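Local coordinates for proto-oncogene tyrosine-protein kinase receptor Ret (Danio rerio, PDB 7AMK) that acts as a receptor tyrosine kinase whose cadherin-like extracellular domains probably recognise the ligand GDNF together with its co-receptor GFR alpha 1, at residues Ile26-Phe31 against Gly147-Leu152; Leu129-Lys134 against Ile166-Val171; Pro138-Asn143 against Ala191-Glu196; Val200-Ile205 against Ser221-Ile226. The protein carries 4 engineered substitutions. All coordinates share one frame; numbering follows the deposited sequence.

All four contacts lie in or against the second cadherin-like domain of the chain. Interaction 1 packs the first domain onto it. Interaction 3 holds its calcium-binding end, with two calcium ions shared with residues of the next domain. The centres of interactions 1 and 3 are about 13 Å apart, and Ile140 of interaction 3 touches Met28 and Leu149 of interaction 1. Interaction 4 is the central hairpin, about 12 Å from interaction 3 between centres; Pro138 O and Ile140 N probably pair with Asn225. Interaction 2 lies farther from the calcium site, its centre about 23 Å from that of interaction 3. Phe131 of interaction 2 packs on Ile205 of interaction 4.

Interaction 1: Ile26-Phe31 against Gly147-Leu152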
# COMPACT_ATOMS: atom_id res chain seq x y z
N ILE A 26 9.20 52.15 -8.31
CA ILE A 26 7.86 52.15 -7.74
C ILE A 26 7.83 51.32 -6.46
O ILE A 26 8.36 50.20 -6.43
CB ILE A 26 6.81 51.62 -8.72
CG1 ILE A 26 6.82 52.45 -10.00
CG2 ILE A 26 5.42 51.59 -8.06
CD1 ILE A 26 6.22 53.80 -9.82
N SER A 27 7.19 51.85 -5.42
CA SER A 27 6.91 51.07 -4.22
C SER A 27 5.41 51.10 -3.97
O SER A 27 4.79 52.17 -4.03
CB SER A 27 7.65 51.63 -3.00
OG SER A 27 7.51 50.79 -1.86
N MET A 28 4.82 49.95 -3.72
CA MET A 28 3.39 49.91 -3.45
C MET A 28 3.11 49.84 -1.95
O MET A 28 3.79 49.13 -1.21
CB MET A 28 2.75 48.75 -4.19
CG MET A 28 2.82 49.04 -5.68
SD MET A 28 1.55 48.22 -6.54
CE MET A 28 0.11 49.14 -5.99
N ARG A 29 2.13 50.63 -1.52
CA ARG A 29 1.75 50.68 -0.11
C ARG A 29 0.92 49.47 0.27
O ARG A 29 -0.02 49.09 -0.43
CB ARG A 29 0.97 51.96 0.18
CG ARG A 29 1.75 53.23 -0.09
CD ARG A 29 0.82 54.38 -0.42
NE ARG A 29 1.32 55.68 0.01
CZ ARG A 29 2.06 56.49 -0.74
NH1 ARG A 29 2.48 56.14 -1.95
NH2 ARG A 29 2.38 57.70 -0.27
N GLU A 30 1.28 48.86 1.39
CA GLU A 30 0.48 47.79 1.95
C GLU A 30 -0.57 48.29 2.93
O GLU A 30 -1.37 47.49 3.42
CB GLU A 30 1.39 46.76 2.59
CG GLU A 30 2.08 45.89 1.54
CD GLU A 30 3.16 45.04 2.13
OE1 GLU A 30 4.04 45.61 2.80
OE2 GLU A 30 3.13 43.80 1.94
N PHE A 31 -0.59 49.59 3.21
CA PHE A 31 -1.57 50.22 4.09
C PHE A 31 -1.66 51.68 3.69
O PHE A 31 -0.68 52.24 3.18
CB PHE A 31 -1.22 50.06 5.59
CG PHE A 31 -0.34 51.13 6.14
N GLY A 147 -2.85 51.29 -6.46
CA GLY A 147 -1.66 52.12 -6.47
C GLY A 147 -0.97 52.08 -7.82
O GLY A 147 -1.27 51.24 -8.68
N ALA A 148 -0.05 53.02 -7.99
CA ALA A 148 0.74 53.04 -9.20
C ALA A 148 1.58 51.78 -9.24
O ALA A 148 1.99 51.24 -8.21
CB ALA A 148 1.63 54.27 -9.27
N LEU A 149 1.83 51.33 -10.43
CA LEU A 149 2.49 50.06 -10.64
C LEU A 149 3.74 50.19 -11.49
O LEU A 149 4.73 49.52 -11.22
CB LEU A 149 1.49 49.13 -11.32
CG LEU A 149 1.91 47.72 -11.62
CD1 LEU A 149 2.05 47.04 -10.28
CD2 LEU A 149 0.78 47.10 -12.42
N ARG A 150 3.71 51.02 -12.52
CA ARG A 150 4.85 51.15 -13.41
C ARG A 150 4.79 52.53 -14.05
O ARG A 150 3.73 52.95 -14.52
CB ARG A 150 4.87 50.04 -14.48
CG ARG A 150 5.89 50.28 -15.64
CD ARG A 150 6.06 49.04 -16.54
NE ARG A 150 6.46 47.95 -15.65
CZ ARG A 150 6.98 46.78 -16.01
NH1 ARG A 150 7.14 46.46 -17.29
NH2 ARG A 150 7.33 45.92 -15.06
N GLN A 151 5.93 53.23 -14.04
CA GLN A 151 6.10 54.47 -14.80
C GLN A 151 6.30 54.08 -16.26
O GLN A 151 7.26 53.36 -16.59
CB GLN A 151 7.29 55.27 -14.28
CG GLN A 151 7.69 56.56 -15.10
CD GLN A 151 6.52 57.49 -15.44
OE1 GLN A 151 6.18 57.64 -16.59
NE2 GLN A 151 5.92 58.11 -14.43
N LEU A 152 5.42 54.56 -17.13
CA LEU A 152 5.44 54.18 -18.54
C LEU A 152 6.34 55.06 -19.42
O LEU A 152 6.81 54.59 -20.46
CB LEU A 152 4.00 54.20 -19.10
CG LEU A 152 3.12 53.04 -18.62
CD1 LEU A 152 1.73 53.06 -19.25
CD2 LEU A 152 3.83 51.72 -18.88
O HOH W 1 2.58 52.76 -5.68
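Met28 lays the end of its side chain over the backbone of Gly147 and Ala148. Its CE lies 3.5 Å from Gly147 CA, a tight approach. Its SD stands 3.5 Å from Ala148 O and 4.0 Å from Leu149 CD1. The chain bends at its last torsion (chi3 70°), which carries CE toward the glycine. The absence of a side chain at Gly147 lets the Met28 methyl come this close. Ile26 covers the next part of the same strand. Its CG2 rests 3.5 Å from Ala148 O, and its CG1 is 3.8 Å from Leu149 O. The contact joins two cadherin-like domains: a loop of the first meets strand 147-151 of the second. That strand carries a classic beta bulge, in which Leu149 and Arg150 both face Leu187. An alanine in place of Met28 would probably open a gap over Gly147 and leave Leu149 CD1 without its sulfur neighbour. Val189 and Ile140 also pack against Met28. One water spans the two backbones, donating to Ser27 O at 2.8 Å and to Ala148 O at 3.0 Å. Gln151 turns its amide to Arg153, Gln24 and Thr184.

Interaction 2: Leu129-Lys134 against Ile166-Val171; sequences LCFPEK and ISYGVV
Tyr168 presents the edge of its ring to the face of Phe131 in an offset edge-to-face pair. The planes stand at 72° and the ring centroids are 5.8 Å apart. The closest atoms are Phe131 CE1 and Tyr168 CE2, at 4.0 Å. The two side chains slide past each other in opposite directions. Tyr168 CG is anti to the carbonyl carbon (chi1 -67°), which starts the ring toward the end of the helix. The hydroxyl reaches the backbone of Cys130, whose O lies at the ring's edge. There Tyr168 OH donates to Cys130 O at 2.7 Å, in the carbonyl plane and on a lone pair. A water donates to the same hydroxyl oxygen, Tyr168 OH, at 2.9 Å, and also to Leu129 O. The hydroxyl is thus held by a direct bond and a water bridge. This joins the end of helix 126-130 to strand 165-170, an outermost strand of the four-stranded sheet in the second cadherin-like domain. Cys130 is also tied to that sheet by its disulfide to Cys207, on strand 200-210. Phe131 packs on Ile205 and Val218 of the same sheet. Farther along, Leu129 and Ile166 cross at a slant. Ile166 CD1 reaches into the fork of the leucine, 3.7 Å from Leu129 CG and nearly as close to both its methyls.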
# COMPACT_ATOMS: atom_id res chain seq x y z
N LEU A 129 11.04 54.41 -28.49
CA LEU A 129 10.71 55.60 -27.71
C LEU A 129 9.59 55.32 -26.71
O LEU A 129 9.62 55.81 -25.58
CB LEU A 129 10.30 56.74 -28.65
CG LEU A 129 9.68 57.97 -27.97
CD1 LEU A 129 10.66 58.68 -27.02
CD2 LEU A 129 9.14 58.95 -29.01
N CYS A 130 8.62 54.52 -27.13
CA CYS A 130 7.42 54.19 -26.38
C CYS A 130 7.66 53.15 -25.28
O CYS A 130 7.21 53.33 -24.14
CB CYS A 130 6.36 53.69 -27.36
SG CYS A 130 5.49 55.06 -28.16
N PHE A 131 8.34 52.05 -25.60
CA PHE A 131 8.37 50.89 -24.72
C PHE A 131 9.77 50.31 -24.65
O PHE A 131 10.44 50.17 -25.68
CB PHE A 131 7.42 49.78 -25.17
CG PHE A 131 5.97 50.17 -25.18
CD1 PHE A 131 5.25 50.25 -24.00
CD2 PHE A 131 5.32 50.41 -26.38
CE1 PHE A 131 3.90 50.59 -24.02
CE2 PHE A 131 3.96 50.73 -26.40
CZ PHE A 131 3.26 50.83 -25.21
N PRO A 132 10.22 49.92 -23.45
CA PRO A 132 11.49 49.20 -23.33
C PRO A 132 11.55 48.00 -24.26
O PRO A 132 10.53 47.42 -24.66
CB PRO A 132 11.52 48.76 -21.87
CG PRO A 132 10.61 49.73 -21.17
CD PRO A 132 9.55 50.12 -22.15
N GLU A 133 12.77 47.63 -24.62
CA GLU A 133 12.98 46.54 -25.56
C GLU A 133 12.28 45.26 -25.08
O GLU A 133 11.45 44.69 -25.80
CB GLU A 133 14.47 46.32 -25.75
CG GLU A 133 15.17 47.56 -26.28
CD GLU A 133 15.46 48.59 -25.21
OE1 GLU A 133 15.54 48.21 -24.02
OE2 GLU A 133 15.61 49.79 -25.56
N LYS A 134 12.60 44.82 -23.87
CA LYS A 134 11.99 43.66 -23.24
C LYS A 134 11.25 44.12 -22.00
O LYS A 134 11.86 44.66 -21.07
CB LYS A 134 13.05 42.61 -22.88
N ILE A 166 3.70 62.50 -25.81
CA ILE A 166 3.56 61.07 -25.59
C ILE A 166 2.53 60.85 -24.51
O ILE A 166 2.68 61.36 -23.40
CB ILE A 166 4.89 60.41 -25.18
CG1 ILE A 166 6.00 60.72 -26.17
CG2 ILE A 166 4.72 58.90 -25.06
CD1 ILE A 166 7.29 59.94 -25.90
N SER A 167 1.48 60.09 -24.81
CA SER A 167 0.55 59.69 -23.77
C SER A 167 0.33 58.17 -23.84
O SER A 167 0.56 57.55 -24.88
CB SER A 167 -0.77 60.48 -23.89
OG SER A 167 -1.44 60.25 -25.11
N TYR A 168 -0.08 57.58 -22.73
CA TYR A 168 -0.30 56.14 -22.65
C TYR A 168 -1.72 55.85 -22.21
O TYR A 168 -2.35 56.67 -21.54
CB TYR A 168 0.68 55.47 -21.67
CG TYR A 168 2.11 55.52 -22.12
CD1 TYR A 168 2.91 56.61 -21.82
CD2 TYR A 168 2.66 54.49 -22.87
CE1 TYR A 168 4.23 56.67 -22.24
CE2 TYR A 168 3.94 54.54 -23.31
CZ TYR A 168 4.73 55.65 -23.00
OH TYR A 168 6.04 55.69 -23.43
N GLY A 169 -2.24 54.69 -22.61
CA GLY A 169 -3.52 54.22 -22.11
C GLY A 169 -3.58 52.71 -21.99
O GLY A 169 -2.85 51.99 -22.68
N VAL A 170 -4.44 52.22 -21.10
CA VAL A 170 -4.79 50.81 -21.08
C VAL A 170 -5.94 50.59 -22.05
O VAL A 170 -7.00 51.22 -21.92
CB VAL A 170 -5.18 50.31 -19.69
CG1 VAL A 170 -5.70 48.87 -19.80
CG2 VAL A 170 -4.00 50.32 -18.76
N VAL A 171 -5.72 49.70 -23.02
CA VAL A 171 -6.77 49.33 -23.96
C VAL A 171 -7.68 48.32 -23.27
O VAL A 171 -7.27 47.19 -22.99
CB VAL A 171 -6.19 48.76 -25.25
CG1 VAL A 171 -7.19 47.87 -25.91
CG2 VAL A 171 -5.83 49.89 -26.19
O HOH W 2 8.55 57.19 -23.50

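Interaction 3: Pro138-Asn143 against Ala191-Glu196; sequences PHITEN and AQVDRE. With CA (calcium ion), chain L; CA (calcium ion), chain M.
Two calcium sites of a cadherin-type domain junction lie here, where the end of strand 139-141 meets the loop after strand 186-189. Glu142 bridges two calcium ions through its carboxylate. Glu142 OE1 binds one ion at 2.3 Å, and Glu142 OE2 binds the other at 2.4 Å. Glu142 CG lies between its backbone N and carbonyl carbon (chi1 64°), and the extended chain beyond it carries the carboxylate out to both ions. Glu196 bridges the same pair of ions with its own two oxygens. Asp194 OD1 joins at the first ion, with two waters and Asp231. Asp228, Glu229, Asp231 and Asp265 complete the second site. The crowded carboxylates are probably tolerable because the ions offset their charge. Two backbone N-H groups help to hold first-shell carboxylates. Arg195 N donates to Glu142 OE1 at 3.0 Å, from 49° above the carboxylate plane. Glu196 N donates to Asp194 OD1, which makes an Asx turn. Arg195 NH2 forms a salt bridge with Glu196 OE2 at 2.7 Å. Away from the ions, Ile140 and Val193 cross at about a right angle, Ile140 CD1 lying 4.2 Å from Val193 CG2. Asn143 turns its ND2 to Glu229 and Asp231, and its backbone N donates to Val193 O at 3.0 Å.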
# COMPACT_ATOMS: atom_id res chain seq x y z
N PRO A 138 4.95 42.96 -14.23
CA PRO A 138 4.88 43.27 -12.80
C PRO A 138 4.06 42.22 -12.06
O PRO A 138 3.44 41.33 -12.66
CB PRO A 138 4.23 44.67 -12.77
CG PRO A 138 3.50 44.79 -14.06
CD PRO A 138 4.24 43.95 -15.07
N HIS A 139 4.12 42.28 -10.74
CA HIS A 139 3.31 41.40 -9.93
C HIS A 139 2.76 42.21 -8.79
O HIS A 139 3.42 43.13 -8.31
CB HIS A 139 4.10 40.20 -9.38
CG HIS A 139 5.32 40.59 -8.59
ND1 HIS A 139 5.25 40.99 -7.27
CD2 HIS A 139 6.63 40.66 -8.94
CE1 HIS A 139 6.47 41.28 -6.84
NE2 HIS A 139 7.32 41.09 -7.83
N ILE A 140 1.53 41.91 -8.39
CA ILE A 140 0.97 42.45 -7.16
C ILE A 140 0.36 41.28 -6.40
O ILE A 140 0.12 40.20 -6.94
CB ILE A 140 -0.08 43.53 -7.44
CG1 ILE A 140 -1.12 42.98 -8.41
CG2 ILE A 140 0.53 44.73 -8.09
CD1 ILE A 140 -2.28 43.91 -8.64
N THR A 141 0.10 41.50 -5.12
CA THR A 141 -0.57 40.50 -4.31
C THR A 141 -2.05 40.82 -4.24
O THR A 141 -2.44 41.99 -4.28
CB THR A 141 0.05 40.41 -2.92
OG1 THR A 141 1.44 40.13 -3.04
CG2 THR A 141 -0.61 39.27 -2.08
N GLU A 142 -2.87 39.78 -4.16
CA GLU A 142 -4.31 39.96 -4.02
C GLU A 142 -4.63 40.72 -2.72
O GLU A 142 -3.79 40.85 -1.82
CB GLU A 142 -5.01 38.59 -4.06
CG GLU A 142 -4.63 37.69 -2.91
CD GLU A 142 -5.54 36.49 -2.74
OE1 GLU A 142 -6.66 36.47 -3.29
OE2 GLU A 142 -5.11 35.56 -2.04
N ASN A 143 -5.84 41.28 -2.66
CA ASN A 143 -6.37 41.92 -1.43
C ASN A 143 -5.50 43.08 -0.93
O ASN A 143 -5.30 43.25 0.27
CB ASN A 143 -6.55 40.91 -0.29
CG ASN A 143 -7.39 39.72 -0.68
OD1 ASN A 143 -8.29 39.83 -1.50
ND2 ASN A 143 -7.08 38.57 -0.10
N ALA A 191 -8.16 48.69 -8.22
CA ALA A 191 -8.94 48.01 -7.19
C ALA A 191 -8.13 46.85 -6.60
O ALA A 191 -7.10 46.44 -7.14
CB ALA A 191 -10.26 47.49 -7.77
N GLN A 192 -8.61 46.35 -5.46
CA GLN A 192 -8.10 45.08 -4.96
C GLN A 192 -8.54 43.97 -5.89
O GLN A 192 -9.65 43.99 -6.45
CB GLN A 192 -8.61 44.80 -3.54
CG GLN A 192 -8.22 45.84 -2.47
CD GLN A 192 -8.49 45.35 -1.05
OE1 GLN A 192 -9.23 44.39 -0.83
NE2 GLN A 192 -7.88 46.02 -0.07
N VAL A 193 -7.68 42.97 -6.06
CA VAL A 193 -7.97 41.85 -6.94
C VAL A 193 -8.01 40.56 -6.10
O VAL A 193 -7.68 40.56 -4.91
CB VAL A 193 -6.96 41.76 -8.10
CG1 VAL A 193 -6.99 43.08 -8.83
CG2 VAL A 193 -5.52 41.48 -7.57
N ASP A 194 -8.45 39.47 -6.73
CA ASP A 194 -8.69 38.20 -6.06
C ASP A 194 -7.94 37.13 -6.84
O ASP A 194 -8.31 36.80 -7.98
CB ASP A 194 -10.20 37.90 -5.97
CG ASP A 194 -10.52 36.55 -5.28
OD1 ASP A 194 -9.62 35.91 -4.70
OD2 ASP A 194 -11.69 36.11 -5.34
N ARG A 195 -6.86 36.62 -6.25
CA ARG A 195 -6.07 35.60 -6.93
C ARG A 195 -6.97 34.42 -7.32
O ARG A 195 -6.79 33.82 -8.39
CB ARG A 195 -4.91 35.15 -6.04
CG ARG A 195 -3.81 34.35 -6.75
CD ARG A 195 -4.22 32.93 -7.16
NE ARG A 195 -4.67 32.13 -6.02
CZ ARG A 195 -4.94 30.83 -6.05
NH1 ARG A 195 -4.80 30.10 -7.14
NH2 ARG A 195 -5.38 30.25 -4.94
N GLU A 196 -7.96 34.10 -6.49
CA GLU A 196 -8.85 32.98 -6.76
C GLU A 196 -9.79 33.24 -7.93
O GLU A 196 -10.35 32.29 -8.49
CB GLU A 196 -9.67 32.62 -5.51
CG GLU A 196 -8.96 31.69 -4.51
CD GLU A 196 -7.90 32.40 -3.64
OE1 GLU A 196 -8.12 33.57 -3.27
OE2 GLU A 196 -6.87 31.76 -3.31
CA CA L . -8.70 35.69 -2.63
CA CA M . -5.77 33.31 -1.59
O HOH W 3 -4.91 43.33 -4.71
O HOH W 4 -10.70 34.75 -1.87
O HOH W 5 -9.35 37.91 -2.39

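Interaction 4: Val200-Ile205 against Ser221-Ile226; sequences VYHLDI and SLHVNI
Leu203 and Val224 meet at the apolar centre, with Leu203 CD1 3.7 Å from Val224 CG2. The two side chains cross at a slant, and Phe178 packs on both. Leu222 lies on the same face. Tyr201 is on this face too. Ile226 comes to the edge of its ring, where Ile226 CD1 and Tyr201 CD1 are 3.8 Å apart. Phe178 makes an edge-to-face pair with the same ring. An alanine in place of Tyr201 would probably leave Ile226 CD1 without this ring and Phe178 without its aromatic mate. Backbone bonds join the strands at Tyr201 with Val224 and at Leu203 with Leu222. Tyr201 N donates to Val224 O at 2.9 Å, and Leu222 N to Leu203 O at 2.7 Å. The other face is more polar. His202 and His223 lie side by side and point the same way, their ring planes 66° apart. Val200 CG1 packs 3.5 Å from His223 ND1. His223 CG lies between the backbone N and the carbonyl carbon (chi1 69°), beside Val200 CG1. The backbone N of His223 donates to Asn137 OD1. Val200 and Asn225 also touch Val369 of the second subunit. At the far edge Asp204 faces Ser221 as a non-hydrogen-bonded pair; Asp204 OD1 comes to 3.3 Å from Ser221 N, at too poor an angle for a bond. This antiparallel hairpin forms the two middle strands of the four-stranded sheet in a cadherin-like beta-sandwich domain.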
# COMPACT_ATOMS: atom_id res chain seq x y z
N VAL A 200 -3.62 35.99 -13.49
CA VAL A 200 -2.82 36.71 -14.49
C VAL A 200 -3.75 37.66 -15.23
O VAL A 200 -4.77 37.24 -15.79
CB VAL A 200 -2.17 35.76 -15.52
CG1 VAL A 200 -1.43 36.59 -16.57
CG2 VAL A 200 -1.22 34.74 -14.89
N TYR A 201 -3.41 38.94 -15.26
CA TYR A 201 -4.17 39.87 -16.08
C TYR A 201 -3.37 40.19 -17.34
O TYR A 201 -2.21 40.60 -17.26
CB TYR A 201 -4.49 41.14 -15.32
CG TYR A 201 -5.65 41.01 -14.36
CD1 TYR A 201 -5.46 40.55 -13.06
CD2 TYR A 201 -6.93 41.36 -14.75
CE1 TYR A 201 -6.49 40.41 -12.21
CE2 TYR A 201 -7.97 41.26 -13.90
CZ TYR A 201 -7.76 40.79 -12.63
OH TYR A 201 -8.84 40.72 -11.77
N HIS A 202 -3.99 39.97 -18.49
CA HIS A 202 -3.41 40.33 -19.77
C HIS A 202 -3.79 41.76 -20.11
O HIS A 202 -4.97 42.13 -20.05
CB HIS A 202 -3.88 39.39 -20.87
CG HIS A 202 -3.39 37.98 -20.71
ND1 HIS A 202 -2.09 37.61 -20.98
CD2 HIS A 202 -4.03 36.86 -20.30
CE1 HIS A 202 -1.95 36.32 -20.74
NE2 HIS A 202 -3.11 35.84 -20.33
N LEU A 203 -2.79 42.57 -20.41
CA LEU A 203 -2.97 43.99 -20.68
C LEU A 203 -2.34 44.30 -22.03
O LEU A 203 -1.33 43.70 -22.42
CB LEU A 203 -2.33 44.87 -19.58
CG LEU A 203 -2.86 44.70 -18.14
CD1 LEU A 203 -2.16 45.65 -17.12
CD2 LEU A 203 -4.36 44.95 -18.11
N ASP A 204 -2.99 45.21 -22.75
CA ASP A 204 -2.42 45.85 -23.93
C ASP A 204 -2.31 47.34 -23.65
O ASP A 204 -3.32 48.01 -23.41
CB ASP A 204 -3.28 45.58 -25.18
CG ASP A 204 -2.44 45.47 -26.46
OD1 ASP A 204 -1.21 45.33 -26.37
OD2 ASP A 204 -3.01 45.53 -27.58
N ILE A 205 -1.06 47.84 -23.63
CA ILE A 205 -0.74 49.26 -23.46
C ILE A 205 -0.65 49.92 -24.84
O ILE A 205 -0.07 49.35 -25.77
CB ILE A 205 0.59 49.40 -22.69
CG1 ILE A 205 0.54 48.66 -21.34
CG2 ILE A 205 0.97 50.86 -22.46
CD1 ILE A 205 -0.66 49.03 -20.46
N SER A 221 1.83 44.33 -25.65
CA SER A 221 1.13 43.34 -24.83
C SER A 221 1.95 43.00 -23.59
O SER A 221 3.13 42.67 -23.70
CB SER A 221 0.89 42.08 -25.66
OG SER A 221 0.03 41.21 -24.99
N LEU A 222 1.34 43.09 -22.41
CA LEU A 222 2.00 42.59 -21.21
C LEU A 222 0.97 41.97 -20.28
O LEU A 222 -0.23 41.93 -20.58
CB LEU A 222 2.82 43.69 -20.53
CG LEU A 222 2.06 44.79 -19.80
CD1 LEU A 222 2.99 45.54 -18.85
CD2 LEU A 222 1.44 45.72 -20.84
N HIS A 223 1.43 41.47 -19.14
CA HIS A 223 0.49 40.91 -18.18
C HIS A 223 1.03 41.07 -16.78
O HIS A 223 2.24 41.17 -16.56
CB HIS A 223 0.19 39.43 -18.48
CG HIS A 223 1.34 38.52 -18.23
ND1 HIS A 223 1.69 38.07 -16.97
CD2 HIS A 223 2.21 37.92 -19.08
CE1 HIS A 223 2.72 37.26 -17.05
NE2 HIS A 223 3.06 37.15 -18.33
N VAL A 224 0.11 41.09 -15.82
CA VAL A 224 0.42 41.30 -14.41
C VAL A 224 0.15 39.99 -13.67
O VAL A 224 -0.93 39.40 -13.81
CB VAL A 224 -0.40 42.47 -13.81
CG1 VAL A 224 -0.07 42.65 -12.32
CG2 VAL A 224 -0.21 43.82 -14.62
N ASN A 225 1.13 39.51 -12.92
CA ASN A 225 0.95 38.30 -12.14
C ASN A 225 0.31 38.66 -10.80
O ASN A 225 0.63 39.69 -10.22
CB ASN A 225 2.28 37.58 -11.91
CG ASN A 225 2.91 37.05 -13.21
OD1 ASN A 225 2.40 36.13 -13.84
ND2 ASN A 225 4.04 37.63 -13.60
N ILE A 226 -0.64 37.84 -10.34
CA ILE A 226 -1.31 38.07 -9.05
C ILE A 226 -0.82 37.03 -8.06
O ILE A 226 -1.01 35.82 -8.25
CB ILE A 226 -2.84 38.01 -9.16
CG1 ILE A 226 -3.39 38.93 -10.29
CG2 ILE A 226 -3.46 38.37 -7.81
CD1 ILE A 226 -3.08 40.44 -10.16